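Local coordinates for protein extracellular serine protease (PDB 3WQB) that cleaves peptide bonds after paired basic residues, one of them lysine, as a calcium-binding, kexin- and furin-like secreted serine protease and probable virulence factor, at residues E22-P26 / L59-R64. The protein carries 1 engineered substitution. Sequence-based numbering, arbitrary orientation.
Sequences ERCLP and LWWAHR
Segment 22-26, without regular secondary structure and extended from Arg23 onward, lies across one side of the short helix 60-64, with Leu59 at the N-cap position; CA atoms come nearest at Leu25-Trp60 (5.6 Å) and Pro26-Arg64 (6.4 Å). Glu22 (phi/psi -95/7, chi1 and chi2 both m) clamps Arg64: Arg64 NH1 donates to Glu22 O at 2.8 Å and to Glu22 OE1 at 2.9 Å, the latter a salt bridge. Arg64 reaches there with chi1 m, chi2 t and chi3 p, while its NH2 hydrogen-bonds to the O of Ala5. Arg23, t through chi1-chi3, lays its CG over the Trp60 indole, 3.7 Å from the five-membered-ring centroid in a CH-pi contact, and carries its guanidinium on to a salt bridge with Asp56. Trp60 (chi1 p) hydrogen-bonds through NE1 to the O of Gly17. Cys24 sets SG over the face of the Arg64 guanidinium, 3.7 Å from Arg64 NE. Leu25 (chi1 m, chi2 t) turns CD2 to Leu59 CD1 at 3.9 Å and to Trp60 CB at 4.1 Å. Pro26 points toward the helix, its CD 3.8 Å from Arg64 CG and 4.1 Å from His63 CB; His63 NE2 hydrogen-bonds to the O of Ile135. Helix 419-426 packs against Leu59-Ala62. Thus the N-terminal region, cross-linked within itself by Cys4-Cys24, is fastened to the short helix preceding strand 73-77, the first strand in sequence of the subtilisin-like domain's parallel sheet.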
# COMPACT_ATOMS: atom_id res chain seq x y z
N GLU A 22 -4.95 -1.07 34.41
CA GLU A 22 -3.76 -0.23 34.35
C GLU A 22 -3.66 0.57 33.04
O GLU A 22 -2.65 1.23 32.78
CB GLU A 22 -2.49 -1.07 34.55
CG GLU A 22 -2.38 -1.68 35.95
CD GLU A 22 -2.17 -0.65 37.06
OE1 GLU A 22 -1.83 0.51 36.76
OE2 GLU A 22 -2.34 -1.03 38.24
N ARG A 23 -4.71 0.51 32.23
CA ARG A 23 -4.70 1.11 30.91
C ARG A 23 -4.91 2.63 30.96
O ARG A 23 -6.02 3.11 31.17
CB ARG A 23 -5.75 0.40 30.05
CG ARG A 23 -5.92 0.86 28.64
CD ARG A 23 -6.64 -0.22 27.89
NE ARG A 23 -7.18 0.23 26.61
CZ ARG A 23 -8.37 0.81 26.45
NH1 ARG A 23 -9.17 1.03 27.49
NH2 ARG A 23 -8.77 1.17 25.24
N CYS A 24 -3.82 3.36 30.76
CA CYS A 24 -3.81 4.83 30.70
C CYS A 24 -2.56 5.30 29.97
O CYS A 24 -1.59 4.55 29.85
CB CYS A 24 -3.88 5.48 32.10
SG CYS A 24 -2.46 5.12 33.20
N LEU A 25 -2.60 6.55 29.50
CA LEU A 25 -1.46 7.17 28.83
C LEU A 25 -0.88 8.31 29.64
O LEU A 25 -1.61 9.23 30.02
CB LEU A 25 -1.89 7.75 27.48
CG LEU A 25 -2.55 6.86 26.44
CD1 LEU A 25 -3.12 7.69 25.30
CD2 LEU A 25 -1.53 5.81 25.94
N PRO A 26 0.45 8.29 29.87
CA PRO A 26 1.09 9.49 30.40
C PRO A 26 1.03 10.64 29.39
O PRO A 26 0.84 10.42 28.18
CB PRO A 26 2.55 9.06 30.61
CG PRO A 26 2.51 7.56 30.68
CD PRO A 26 1.41 7.18 29.71
N LEU A 59 -1.10 0.31 22.94
CA LEU A 59 0.28 0.74 23.12
C LEU A 59 0.51 1.39 24.48
O LEU A 59 1.60 1.89 24.76
CB LEU A 59 0.72 1.69 22.00
CG LEU A 59 -0.15 2.91 21.71
CD1 LEU A 59 -0.21 3.90 22.86
CD2 LEU A 59 0.37 3.60 20.45
N TRP A 60 -0.51 1.37 25.34
CA TRP A 60 -0.42 2.08 26.62
C TRP A 60 0.76 1.62 27.51
O TRP A 60 1.35 2.43 28.21
CB TRP A 60 -1.75 2.00 27.37
CG TRP A 60 -2.17 0.62 27.77
CD1 TRP A 60 -3.02 -0.21 27.09
CD2 TRP A 60 -1.78 -0.08 28.95
NE1 TRP A 60 -3.17 -1.39 27.77
CE2 TRP A 60 -2.42 -1.34 28.92
CE3 TRP A 60 -0.93 0.22 30.03
CZ2 TRP A 60 -2.26 -2.29 29.93
CZ3 TRP A 60 -0.76 -0.73 31.04
CH2 TRP A 60 -1.42 -1.97 30.98
N TRP A 61 1.09 0.33 27.47
CA TRP A 61 2.16 -0.20 28.29
C TRP A 61 3.51 0.23 27.75
O TRP A 61 4.42 0.51 28.52
CB TRP A 61 2.03 -1.71 28.43
CG TRP A 61 3.04 -2.38 29.32
CD1 TRP A 61 2.90 -2.69 30.65
CD2 TRP A 61 4.33 -2.86 28.93
NE1 TRP A 61 4.03 -3.32 31.11
CE2 TRP A 61 4.92 -3.45 30.08
CE3 TRP A 61 5.05 -2.85 27.73
CZ2 TRP A 61 6.20 -4.01 30.05
CZ3 TRP A 61 6.32 -3.42 27.70
CH2 TRP A 61 6.88 -4.00 28.86
N ALA A 62 3.65 0.30 26.42
CA ALA A 62 4.84 0.92 25.84
C ALA A 62 5.02 2.35 26.37
O ALA A 62 6.08 2.72 26.87
CB ALA A 62 4.79 0.91 24.33
N HIS A 63 3.96 3.14 26.31
CA HIS A 63 4.03 4.51 26.77
C HIS A 63 4.32 4.62 28.27
O HIS A 63 5.12 5.45 28.67
CB HIS A 63 2.77 5.28 26.39
CG HIS A 63 2.76 5.73 24.96
ND1 HIS A 63 2.11 6.87 24.54
CD2 HIS A 63 3.35 5.21 23.85
CE1 HIS A 63 2.28 7.03 23.24
NE2 HIS A 63 3.02 6.03 22.80
N ARG A 64 3.71 3.75 29.08
CA ARG A 64 3.93 3.79 30.52
C ARG A 64 5.30 3.25 30.93
O ARG A 64 5.72 3.48 32.05
CB ARG A 64 2.83 3.02 31.27
CG ARG A 64 1.46 3.68 31.24
CD ARG A 64 0.50 3.05 32.23
NE ARG A 64 0.82 3.46 33.60
CZ ARG A 64 0.24 2.97 34.69
NH1 ARG A 64 -0.71 2.05 34.61
NH2 ARG A 64 0.62 3.42 35.88